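PDB 1O9R: DNA protection during starvation protein from Agrobacterium tumefaciens, which protects DNA from oxidative damage, without binding it, by oxidising iron(II) with hydrogen peroxide and storing the iron(III) mineral inside a hollow dodecameric shell. Local coordinates for residues 70-73 / 74-78; 17-20 / 21-25; 134-137 / 138-142; 125-128 / 129-132; 29-32 / 33-37. All coordinates share one frame; numbering follows the deposited sequence.

Interaction 1. Residues 70-73 / 74-78; sequences AERV and VQLGG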
loop_
_atom_site.group_PDB
_atom_site.type_symbol
_atom_site.label_atom_id
_atom_site.label_comp_id
_atom_site.label_asym_id
_atom_site.label_seq_id
_atom_site.Cartn_x
_atom_site.Cartn_y
_atom_site.Cartn_z
ATOM N N ALA A 70 12.519 7.412 -26.564
ATOM C CA ALA A 70 11.873 6.824 -27.717
ATOM C C ALA A 70 10.509 7.433 -27.970
ATOM O O ALA A 70 10.112 7.640 -29.119
ATOM C CB ALA A 70 11.763 5.307 -27.471
ATOM N N GLU A 71 9.727 7.587 -26.877
ATOM C CA GLU A 71 8.386 8.177 -27.065
ATOM C C GLU A 71 8.506 9.591 -27.644
ATOM O O GLU A 71 7.585 9.937 -28.428
ATOM C CB GLU A 71 7.648 8.238 -25.719
ATOM C CG GLU A 71 7.340 6.884 -25.066
ATOM C CD GLU A 71 6.655 7.123 -23.696
ATOM O OE1 GLU A 71 6.625 8.221 -23.127
ATOM O OE2 GLU A 71 6.345 6.074 -23.107
ATOM N N ARG A 72 9.524 10.337 -27.271
ATOM C CA ARG A 72 9.646 11.704 -27.852
ATOM C C ARG A 72 9.906 11.627 -29.329
ATOM O O ARG A 72 9.353 12.527 -29.996
ATOM C CB ARG A 72 10.765 12.429 -27.090
ATOM C CG ARG A 72 10.861 13.918 -27.442
ATOM C CD ARG A 72 9.497 14.631 -27.150
ATOM N NE ARG A 72 9.751 16.067 -27.413
ATOM C CZ ARG A 72 8.711 16.913 -27.504
ATOM N NH1 ARG A 72 7.463 16.515 -27.355
ATOM N NH2 ARG A 72 8.962 18.231 -27.716
ATOM N N VAL A 73 10.709 10.665 -29.808
ATOM C CA VAL A 73 10.884 10.559 -31.263
ATOM C C VAL A 73 9.530 10.454 -31.901
ATOM O O VAL A 73 9.227 11.090 -32.966
ATOM C CB VAL A 73 11.697 9.283 -31.543
ATOM C CG1 VAL A 73 11.642 8.987 -33.062
ATOM C CG2 VAL A 73 13.122 9.405 -31.042
ATOM N N VAL A 74 8.660 9.565 -31.424
ATOM C CA VAL A 74 7.379 9.334 -32.096
ATOM C C VAL A 74 6.439 10.507 -31.972
ATOM O O VAL A 74 5.664 10.791 -32.896
ATOM C CB VAL A 74 6.746 8.011 -31.587
ATOM C CG1 VAL A 74 7.759 6.869 -31.930
ATOM C CG2 VAL A 74 6.493 7.796 -30.140
ATOM N N GLN A 75 6.481 11.195 -30.831
ATOM C CA GLN A 75 5.685 12.400 -30.658
ATOM C C GLN A 75 6.015 13.406 -31.765
ATOM O O GLN A 75 5.104 14.153 -32.144
ATOM C CB GLN A 75 5.975 13.062 -29.302
ATOM C CG GLN A 75 5.339 12.261 -28.147
ATOM C CD GLN A 75 5.981 12.620 -26.835
ATOM O OE1 GLN A 75 6.368 13.741 -26.572
ATOM N NE2 GLN A 75 6.196 11.607 -25.971
ATOM N N LEU A 76 7.255 13.480 -32.179
ATOM C CA LEU A 76 7.685 14.439 -33.219
ATOM C C LEU A 76 7.434 13.867 -34.593
ATOM O O LEU A 76 7.918 14.567 -35.527
ATOM C CB LEU A 76 9.104 14.870 -32.926
ATOM C CG LEU A 76 9.323 15.566 -31.576
ATOM C CD1 LEU A 76 10.803 15.906 -31.435
ATOM C CD2 LEU A 76 8.441 16.803 -31.448
ATOM N N GLY A 77 6.795 12.734 -34.777
ATOM C CA GLY A 77 6.481 12.230 -36.121
ATOM C C GLY A 77 7.538 11.260 -36.609
ATOM O O GLY A 77 7.449 10.881 -37.792
ATOM N N GLY A 78 8.553 10.920 -35.845
ATOM C CA GLY A 78 9.600 9.988 -36.277
ATOM C C GLY A 78 9.248 8.542 -35.921
ATOM O O GLY A 78 8.190 8.195 -35.404
#
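The guanidinium group of R72 is held from two directions by Q75 and L76, at the close of the helix. One face is covered by L76 CD2, which sits over the centre of the group, 4.0 Å from R72 CZ. At the edge, close to the guanidinium plane, Q75 OE1 accepts from R72 NH1 at 3.1 Å. This bond is nearly straight (165°) and lies in the plane of the Q75 carbonyl, although the two flat groups are steeply inclined to each other. R72 reaches this place with CG anti to its backbone N and a bend at chi2 (58°), which turns the chain back toward Q75 and L76.

V74 packs tightly: its CG2, wedged between backbone N and carbonyl carbon, is 3.0 Å from E71 O, the carbonyl that takes Q75 N at 2.9 Å. Helix 48-75 closes in a Schellman motif, with G78 N bonded to V73 O (3.0 Å) and G77 N to V74 O (2.9 Å). G77, at phi 95°, is the C-prime residue.

R72 forms salt bridges with D133 and with D148 of the second subunit, while the carboxylate of E71, an iron ligand, meets K149 of that subunit. Gripping R72 at its edge by an amide and over one face by a leucine probably fixes a charge that ties the helix end to the subunit interface, one residue along from the iron site.

Interaction 2. Residues 17-20 / 21-25; sequences TVIG and ILNES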
loop_
_atom_site.group_PDB
_atom_site.type_symbol
_atom_site.label_atom_id
_atom_site.label_comp_id
_atom_site.label_asym_id
_atom_site.label_seq_id
_atom_site.Cartn_x
_atom_site.Cartn_y
_atom_site.Cartn_z
ATOM N N THR A 17 16.131 17.511 -36.626
ATOM C CA THR A 17 17.368 17.542 -35.848
ATOM C C THR A 17 17.226 16.734 -34.543
ATOM O O THR A 17 18.085 15.949 -34.143
ATOM C CB THR A 17 17.781 18.970 -35.476
ATOM O OG1 THR A 17 18.024 19.674 -36.753
ATOM C CG2 THR A 17 18.995 19.147 -34.593
ATOM N N VAL A 18 16.111 17.053 -33.869
ATOM C CA VAL A 18 16.007 16.438 -32.518
ATOM C C VAL A 18 15.703 14.958 -32.657
ATOM O O VAL A 18 16.166 14.160 -31.799
ATOM C CB VAL A 18 14.993 17.167 -31.673
ATOM C CG1 VAL A 18 14.673 16.448 -30.391
ATOM C CG2 VAL A 18 15.529 18.587 -31.368
ATOM N N ILE A 19 14.915 14.469 -33.630
ATOM C CA ILE A 19 14.758 13.021 -33.813
ATOM C C ILE A 19 16.112 12.360 -33.938
ATOM O O ILE A 19 16.353 11.292 -33.363
ATOM C CB ILE A 19 13.855 12.771 -35.057
ATOM C CG1 ILE A 19 12.401 13.139 -34.647
ATOM C CG2 ILE A 19 13.989 11.323 -35.536
ATOM C CD1 ILE A 19 11.515 13.191 -35.902
ATOM N N GLY A 20 17.071 12.950 -34.703
ATOM C CA GLY A 20 18.396 12.345 -34.815
ATOM C C GLY A 20 19.143 12.235 -33.495
ATOM O O GLY A 20 19.743 11.222 -33.175
ATOM N N ILE A 21 19.049 13.314 -32.690
ATOM C CA ILE A 21 19.677 13.331 -31.368
ATOM C C ILE A 21 19.041 12.240 -30.475
ATOM O O ILE A 21 19.782 11.550 -29.765
ATOM C CB ILE A 21 19.514 14.714 -30.733
ATOM C CG1 ILE A 21 20.277 15.792 -31.555
ATOM C CG2 ILE A 21 20.031 14.742 -29.305
ATOM C CD1 ILE A 21 19.811 17.182 -31.102
ATOM N N LEU A 22 17.737 12.161 -30.456
ATOM C CA LEU A 22 17.032 11.175 -29.602
ATOM C C LEU A 22 17.370 9.764 -30.059
ATOM O O LEU A 22 17.710 8.977 -29.179
ATOM C CB LEU A 22 15.534 11.413 -29.775
ATOM C CG LEU A 22 14.971 12.687 -29.103
ATOM C CD1 LEU A 22 13.637 13.104 -29.690
ATOM C CD2 LEU A 22 14.818 12.393 -27.596
ATOM N N ASN A 23 17.263 9.433 -31.370
ATOM C CA ASN A 23 17.548 8.029 -31.711
ATOM C C ASN A 23 19.008 7.707 -31.459
ATOM O O ASN A 23 19.302 6.535 -31.158
ATOM C CB ASN A 23 17.160 7.786 -33.181
ATOM C CG ASN A 23 15.744 7.286 -33.329
ATOM O OD1 ASN A 23 15.213 6.589 -32.432
ATOM N ND2 ASN A 23 15.047 7.574 -34.424
ATOM N N GLU A 24 19.916 8.671 -31.684
ATOM C CA GLU A 24 21.312 8.330 -31.367
ATOM C C GLU A 24 21.513 8.016 -29.908
ATOM O O GLU A 24 22.124 7.010 -29.480
ATOM C CB GLU A 24 22.150 9.557 -31.802
ATOM C CG GLU A 24 23.635 9.320 -31.460
ATOM C CD GLU A 24 24.422 10.610 -31.685
ATOM O OE1 GLU A 24 24.265 11.581 -30.948
ATOM O OE2 GLU A 24 25.188 10.539 -32.659
ATOM N N SER A 25 20.947 8.864 -29.028
ATOM C CA SER A 25 21.021 8.617 -27.593
ATOM C C SER A 25 20.304 7.322 -27.198
ATOM O O SER A 25 20.841 6.616 -26.327
ATOM C CB SER A 25 20.327 9.768 -26.845
ATOM O OG SER A 25 21.090 10.971 -26.975
#
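I21 bonds through its N to T17 O at 3.2 Å, and its side chain runs alongside that of T17, pointing the same way. CG1, anti to its own carbonyl carbon (chi1 -64°), leans back to 3.4 Å from T17 O, and CD1 ends 4.1 Å from T17 CG2. One residue on, L22 N bonds to V18 O at 2.9 Å. The L22 side chain crosses that of V18 obliquely, its CD1 methyl 3.6 Å from V18 CG1.

This apolar pair marks the inward stripe of helix 12-42 in the ferritin-like four-helix bundle: V18 also packs on T136 and L22 on F140, both of helix 134-156, and L22 lies against I69 of helix 48-75.

N23 follows with a nearly straight bond (174°) from its N to I19 O. Its amide lies beside I19, ND2 coming to 4.1 Å from I19 CG2, but the polar partners are elsewhere: ND2 donates to T79 O and OD1 accepts from L81 N. E24 N bonds to G20 O at 3.0 Å, and E24 CB comes within 3.2 Å of that same oxygen, while the extended chain beyond it leads away from 17-20. S25 N carries the helical pattern on, bonding to I21 O.

Interaction 3. Residues 134-137 / 138-142; sequences PTTA and DIFTA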
loop_
_atom_site.group_PDB
_atom_site.type_symbol
_atom_site.label_atom_id
_atom_site.label_comp_id
_atom_site.label_asym_id
_atom_site.label_seq_id
_atom_site.Cartn_x
_atom_site.Cartn_y
_atom_site.Cartn_z
ATOM N N PRO A 134 12.844 23.030 -25.971
ATOM C CA PRO A 134 13.077 22.887 -24.540
ATOM C C PRO A 134 12.325 21.692 -23.974
ATOM O O PRO A 134 12.793 21.211 -22.915
ATOM C CB PRO A 134 12.613 24.203 -23.915
ATOM C CG PRO A 134 12.008 24.984 -24.989
ATOM C CD PRO A 134 12.182 24.319 -26.309
ATOM N N THR A 135 11.246 21.206 -24.546
ATOM C CA THR A 135 10.557 20.026 -24.028
ATOM C C THR A 135 11.452 18.805 -24.124
ATOM O O THR A 135 11.680 18.033 -23.178
ATOM C CB THR A 135 9.224 19.826 -24.710
ATOM O OG1 THR A 135 8.465 21.018 -24.359
ATOM C CG2 THR A 135 8.493 18.581 -24.249
ATOM N N THR A 136 12.090 18.623 -25.286
ATOM C CA THR A 136 13.008 17.528 -25.468
ATOM C C THR A 136 14.246 17.781 -24.611
ATOM O O THR A 136 14.789 16.876 -23.983
ATOM C CB THR A 136 13.500 17.416 -26.927
ATOM O OG1 THR A 136 12.368 17.045 -27.671
ATOM C CG2 THR A 136 14.648 16.381 -27.005
ATOM N N ALA A 137 14.731 19.027 -24.491
ATOM C CA ALA A 137 15.894 19.273 -23.641
ATOM C C ALA A 137 15.570 18.879 -22.188
ATOM O O ALA A 137 16.480 18.386 -21.521
ATOM C CB ALA A 137 16.347 20.753 -23.717
ATOM N N ASP A 138 14.333 19.070 -21.736
ATOM C CA ASP A 138 14.005 18.676 -20.362
ATOM C C ASP A 138 14.037 17.168 -20.193
ATOM O O ASP A 138 14.469 16.704 -19.118
ATOM C CB ASP A 138 12.578 19.203 -20.119
ATOM C CG ASP A 138 12.167 18.983 -18.653
ATOM O OD1 ASP A 138 11.278 18.141 -18.401
ATOM O OD2 ASP A 138 12.760 19.643 -17.795
ATOM N N ILE A 139 13.659 16.417 -21.209
ATOM C CA ILE A 139 13.732 14.938 -21.147
ATOM C C ILE A 139 15.191 14.561 -20.953
ATOM O O ILE A 139 15.538 13.664 -20.141
ATOM C CB ILE A 139 13.138 14.325 -22.425
ATOM C CG1 ILE A 139 11.608 14.429 -22.343
ATOM C CG2 ILE A 139 13.582 12.854 -22.597
ATOM C CD1 ILE A 139 10.930 14.169 -23.697
ATOM N N PHE A 140 16.105 15.222 -21.719
ATOM C CA PHE A 140 17.517 14.856 -21.575
ATOM C C PHE A 140 18.064 15.379 -20.247
ATOM O O PHE A 140 18.972 14.752 -19.662
ATOM C CB PHE A 140 18.352 15.452 -22.738
ATOM C CG PHE A 140 18.226 14.674 -24.016
ATOM C CD1 PHE A 140 17.785 15.348 -25.163
ATOM C CD2 PHE A 140 18.587 13.339 -24.093
ATOM C CE1 PHE A 140 17.708 14.664 -26.361
ATOM C CE2 PHE A 140 18.487 12.685 -25.294
ATOM C CZ PHE A 140 18.061 13.345 -26.448
ATOM N N THR A 141 17.559 16.502 -19.690
ATOM C CA THR A 141 18.007 17.002 -18.426
ATOM C C THR A 141 17.655 16.051 -17.289
ATOM O O THR A 141 18.458 15.796 -16.391
ATOM C CB THR A 141 17.462 18.393 -18.177
ATOM O OG1 THR A 141 17.897 19.276 -19.219
ATOM C CG2 THR A 141 18.020 18.964 -16.869
ATOM N N ALA A 142 16.433 15.533 -17.345
ATOM C CA ALA A 142 16.053 14.543 -16.286
ATOM C C ALA A 142 16.958 13.329 -16.389
ATOM O O ALA A 142 17.378 12.793 -15.346
ATOM C CB ALA A 142 14.578 14.167 -16.477
#
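T136 and F140, one turn apart, make the side-chain contact in the opening turns of helix 134-156, the last helix of the ferritin-like four-helix bundle. The apolar part of the contact is theirs. T136 CG2 lies 3.6 Å from F140 CE1 and 3.8 Å from F140 CD1, the two side chains lying side by side and pointing the same way, with the methyl against the CD1-CE1 side of the ring. Both torsions contribute: T136 CG2 stands anti to its backbone N, while F140 CG is anti to its carbonyl carbon (chi1 -78°), which tips the ring back toward the preceding turn. The pair faces inward, F140 also packing on I21 and S25 of helix 12-42.

Backbone bonds link each residue to the one four places on. D138 N meets P134 O at 2.9 Å, I139 N meets T135 O at 3.2 Å and F140 N meets T136 O at 3.1 Å.

The charged and hydroxyl groups at the ends of T135, T136 and D138 find partners beyond this stretch. T136 OG1 takes part in hydrogen bonds to R72 NE and D133 OD2. D138 forms a salt bridge with R145 of the second subunit, and T135 OG1 is hydrogen-bonded to S144 OG of that same subunit, so the outward face of the turn belongs to an interface.

Within the stretch, one oxygen has two donors. A137 O accepts from T141 N at 2.8 Å and also from T141 OG1 at 2.8 Å; the hydroxyl approaches from above the carbonyl plane, 42° out of it.

Interaction 4. Residues 125-128 / 129-132; sequences IDDS and DEAG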
loop_
_atom_site.group_PDB
_atom_site.type_symbol
_atom_site.label_atom_id
_atom_site.label_comp_id
_atom_site.label_asym_id
_atom_site.label_seq_id
_atom_site.Cartn_x
_atom_site.Cartn_y
_atom_site.Cartn_z
ATOM N N ILE A 125 21.330 17.781 -24.152
ATOM C CA ILE A 125 20.489 18.875 -23.628
ATOM C C ILE A 125 20.799 20.172 -24.428
ATOM O O ILE A 125 19.816 20.808 -24.847
ATOM C CB ILE A 125 20.904 19.152 -22.191
ATOM C CG1 ILE A 125 20.690 17.933 -21.271
ATOM C CG2 ILE A 125 20.185 20.388 -21.633
ATOM C CD1 ILE A 125 21.320 18.153 -19.892
ATOM N N ASP A 126 22.080 20.416 -24.567
ATOM C CA ASP A 126 22.385 21.724 -25.262
ATOM C C ASP A 126 22.022 21.644 -26.732
ATOM O O ASP A 126 21.475 22.647 -27.262
ATOM C CB ASP A 126 23.885 21.976 -25.117
ATOM C CG ASP A 126 24.387 22.185 -23.716
ATOM O OD1 ASP A 126 23.596 22.385 -22.757
ATOM O OD2 ASP A 126 25.614 22.136 -23.487
ATOM N N ASP A 127 22.239 20.539 -27.406
ATOM C CA ASP A 127 21.856 20.498 -28.841
ATOM C C ASP A 127 20.351 20.651 -29.016
ATOM O O ASP A 127 19.870 21.178 -30.033
ATOM C CB ASP A 127 22.360 19.267 -29.544
ATOM C CG ASP A 127 23.884 19.220 -29.639
ATOM O OD1 ASP A 127 24.531 18.181 -29.763
ATOM O OD2 ASP A 127 24.486 20.332 -29.547
ATOM N N SER A 128 19.569 20.019 -28.109
ATOM C CA SER A 128 18.127 20.142 -28.207
ATOM C C SER A 128 17.649 21.557 -27.913
ATOM O O SER A 128 16.707 22.000 -28.632
ATOM C CB SER A 128 17.435 19.209 -27.166
ATOM O OG SER A 128 17.724 17.878 -27.425
ATOM N N ASP A 129 18.233 22.205 -26.919
ATOM C CA ASP A 129 17.887 23.604 -26.636
ATOM C C ASP A 129 18.266 24.471 -27.850
ATOM O O ASP A 129 17.518 25.379 -28.244
ATOM C CB ASP A 129 18.765 24.100 -25.484
ATOM C CG ASP A 129 18.678 25.595 -25.238
ATOM O OD1 ASP A 129 19.629 26.339 -25.576
ATOM O OD2 ASP A 129 17.653 26.033 -24.738
ATOM N N GLU A 130 19.431 24.208 -28.436
ATOM C CA GLU A 130 19.839 25.031 -29.605
ATOM C C GLU A 130 18.862 24.868 -30.750
ATOM O O GLU A 130 18.653 25.827 -31.530
ATOM C CB GLU A 130 21.232 24.563 -29.986
ATOM C CG GLU A 130 22.355 25.248 -29.211
ATOM C CD GLU A 130 23.664 24.591 -29.634
ATOM O OE1 GLU A 130 24.042 24.788 -30.805
ATOM O OE2 GLU A 130 24.271 23.808 -28.868
ATOM N N ALA A 131 18.236 23.706 -30.895
ATOM C CA ALA A 131 17.234 23.468 -31.942
ATOM C C ALA A 131 15.908 24.120 -31.582
ATOM O O ALA A 131 15.020 24.129 -32.473
ATOM C CB ALA A 131 17.060 21.972 -32.196
ATOM N N GLY A 132 15.698 24.722 -30.419
ATOM C CA GLY A 132 14.444 25.369 -30.105
ATOM C C GLY A 132 13.417 24.409 -29.513
ATOM O O GLY A 132 12.212 24.660 -29.560
#
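A Schellman motif closes the carboxyl end of helix 103-130, with G132 as its C-prime residue folded back onto the last turn. G132 N bonds to D129 O at 2.9 Å, and its positive phi (87°) turns the chain out of the helix at backbone angles that favour glycine. The last regular helical bond runs from A131 N to D127 O at 3.1 Å, and A131 N makes a weak second bond to S128 O at 3.2 Å. Before the turn the helix is regular: D129 N donates to I125 O, and E130 N to D126 O at 2.8 Å.

The motif sits at one end of the ferritin-like four-helix bundle, where the chain passes to helix 134-156. S128 and I125 face that helix, S128 touching T136 and F140, whereas D126 meets P134 of the fourth subunit.

The outer side of the turn is crowded with acid. D127 and E130 run side by side, pointing the same way, and D127 OD2 approaches E130 OE2 to 3.5 Å with the carboxylate planes 74° apart. With CG anti to its carbonyl carbon (chi1 -86°), E130 lies back over the previous turn: CG is 3.4 Å from D126 O, and OE2 is equally near that oxygen, acceptor against acceptor. Two like charges beside the carbonyl end of a helix would be expected to disfavour full ionisation of both, but D127 OD1 has a counter-charge in K123 NZ, one turn back, which would offset part of this.

Interaction 5. Residues 29-32 / 33-37; sequences VIDL and ALVTK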
loop_
_atom_site.group_PDB
_atom_site.type_symbol
_atom_site.label_atom_id
_atom_site.label_comp_id
_atom_site.label_asym_id
_atom_site.label_seq_id
_atom_site.Cartn_x
_atom_site.Cartn_y
_atom_site.Cartn_z
ATOM N N VAL A 29 21.784 4.286 -24.769
ATOM C CA VAL A 29 21.111 4.037 -23.469
ATOM C C VAL A 29 20.632 2.594 -23.446
ATOM O O VAL A 29 20.790 1.922 -22.396
ATOM C CB VAL A 29 19.893 4.991 -23.375
ATOM C CG1 VAL A 29 18.938 4.561 -22.236
ATOM C CG2 VAL A 29 20.343 6.454 -23.141
ATOM N N ILE A 30 20.085 2.051 -24.539
ATOM C CA ILE A 30 19.727 0.630 -24.531
ATOM C C ILE A 30 20.959 -0.241 -24.331
ATOM O O ILE A 30 20.953 -1.237 -23.567
ATOM C CB ILE A 30 18.990 0.230 -25.808
ATOM C CG1 ILE A 30 17.623 0.951 -25.878
ATOM C CG2 ILE A 30 18.798 -1.281 -25.946
ATOM C CD1 ILE A 30 16.916 0.910 -27.239
ATOM N N ASP A 31 22.063 0.051 -25.060
ATOM C CA ASP A 31 23.293 -0.768 -24.863
ATOM C C ASP A 31 23.708 -0.685 -23.415
ATOM O O ASP A 31 24.049 -1.704 -22.792
ATOM C CB ASP A 31 24.323 -0.211 -25.867
ATOM C CG ASP A 31 25.631 -0.975 -25.882
ATOM O OD1 ASP A 31 25.884 -1.912 -25.110
ATOM O OD2 ASP A 31 26.505 -0.670 -26.714
ATOM N N LEU A 32 23.699 0.523 -22.810
ATOM C CA LEU A 32 24.092 0.626 -21.410
ATOM C C LEU A 32 23.164 -0.174 -20.496
ATOM O O LEU A 32 23.658 -0.722 -19.514
ATOM C CB LEU A 32 24.110 2.130 -20.992
ATOM C CG LEU A 32 24.845 2.375 -19.660
ATOM C CD1 LEU A 32 26.344 2.107 -19.901
ATOM C CD2 LEU A 32 24.672 3.819 -19.234
ATOM N N ALA A 33 21.870 -0.233 -20.853
ATOM C CA ALA A 33 20.967 -1.055 -20.021
ATOM C C ALA A 33 21.404 -2.511 -20.110
ATOM O O ALA A 33 21.389 -3.220 -19.082
ATOM C CB ALA A 33 19.536 -0.883 -20.533
ATOM N N LEU A 34 21.783 -3.017 -21.301
ATOM C CA LEU A 34 22.227 -4.419 -21.412
ATOM C C LEU A 34 23.542 -4.607 -20.682
ATOM O O LEU A 34 23.708 -5.653 -20.008
ATOM C CB LEU A 34 22.432 -4.783 -22.904
ATOM C CG LEU A 34 21.144 -4.709 -23.735
ATOM C CD1 LEU A 34 21.467 -5.055 -25.205
ATOM C CD2 LEU A 34 20.053 -5.637 -23.211
ATOM N N VAL A 35 24.451 -3.640 -20.769
ATOM C CA VAL A 35 25.719 -3.713 -20.063
ATOM C C VAL A 35 25.523 -3.844 -18.568
ATOM O O VAL A 35 26.236 -4.561 -17.852
ATOM C CB VAL A 35 26.492 -2.388 -20.395
ATOM C CG1 VAL A 35 27.488 -2.074 -19.356
ATOM C CG2 VAL A 35 27.155 -2.552 -21.784
ATOM N N THR A 36 24.566 -3.060 -18.028
ATOM C CA THR A 36 24.327 -3.025 -16.599
ATOM C C THR A 36 23.944 -4.401 -16.055
ATOM O O THR A 36 24.489 -4.789 -15.008
ATOM C CB THR A 36 23.235 -1.973 -16.333
ATOM O OG1 THR A 36 23.750 -0.673 -16.765
ATOM C CG2 THR A 36 22.897 -1.828 -14.876
ATOM N N LYS A 37 23.052 -5.088 -16.772
ATOM C CA LYS A 37 22.670 -6.429 -16.341
ATOM C C LYS A 37 23.814 -7.430 -16.587
ATOM O O LYS A 37 24.056 -8.293 -15.749
ATOM C CB LYS A 37 21.397 -6.886 -17.043
ATOM C CG LYS A 37 20.113 -6.300 -16.432
ATOM C CD LYS A 37 19.784 -7.062 -15.118
ATOM C CE LYS A 37 18.440 -6.533 -14.576
ATOM N NZ LYS A 37 18.123 -7.406 -13.374
#
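L32 O is gripped twice by T36, once by OG1 at 2.8 Å and once by the backbone N at 2.9 Å, the two donors coming from opposite faces of the carbonyl plane. T36 OG1 can do this because it stands beside its own backbone N, anti to the carbonyl carbon (chi1 -62°). The same hydroxyl is also hydrogen-bonded to Y114 OH of helix 103-130.

D31 and V35 form the closest side-chain pair. V35 N meets D31 O at 2.8 Å with a fairly straight bond (163°), and V35 CG2 lies 3.4 Å from that oxygen and 3.6 Å from D31 OD1. The carboxylate thus turns one oxygen to a methyl group and the other, OD2, to the hydroxyl of T91. L32 CD1 and V35 CG1 make a looser apolar contact at 4.4 Å.

This is the second half of helix 12-42 in the ferritin-like bundle. L32 packs on L62 of helix 48-75 and V117 of helix 103-130. On another side, I30 touches L34 of the third subunit and L34 touches I30 of that subunit.

The L32 carbonyl, the T36 hydroxyl and D31 OD2 are thus paired. The T36 hydroxyl, bonded to L32 O and to Y114, links helices 12-42 and 103-130. D31 is buried against a neutral hydroxyl; burial may raise its proton affinity, an effect partly offset if T91 donates to it.

Overall arrangement
Along the chain the order is interaction 2, 5, 1, 4 and 3. Interactions 2 and 5 share helix 12-42, their centres 18 Å apart; the others lie on helices 48-75, 103-130 and 134-156, so all four bundle helices are represented. Interactions 1 to 4 gather at one end of the bundle: 2 touches 1, 3 and 4, with centres 10 to 12 Å away, and 3 and 4 are 9 Å apart. Interaction 5 stands off toward the middle, 25 Å from interaction 4. Interactions 1 and 3 both meet the second subunit, 1 and 5 the third, and 3 and 4 the fourth, so four of the five face other subunits of the dodecamer; interaction 2 packs within the monomer.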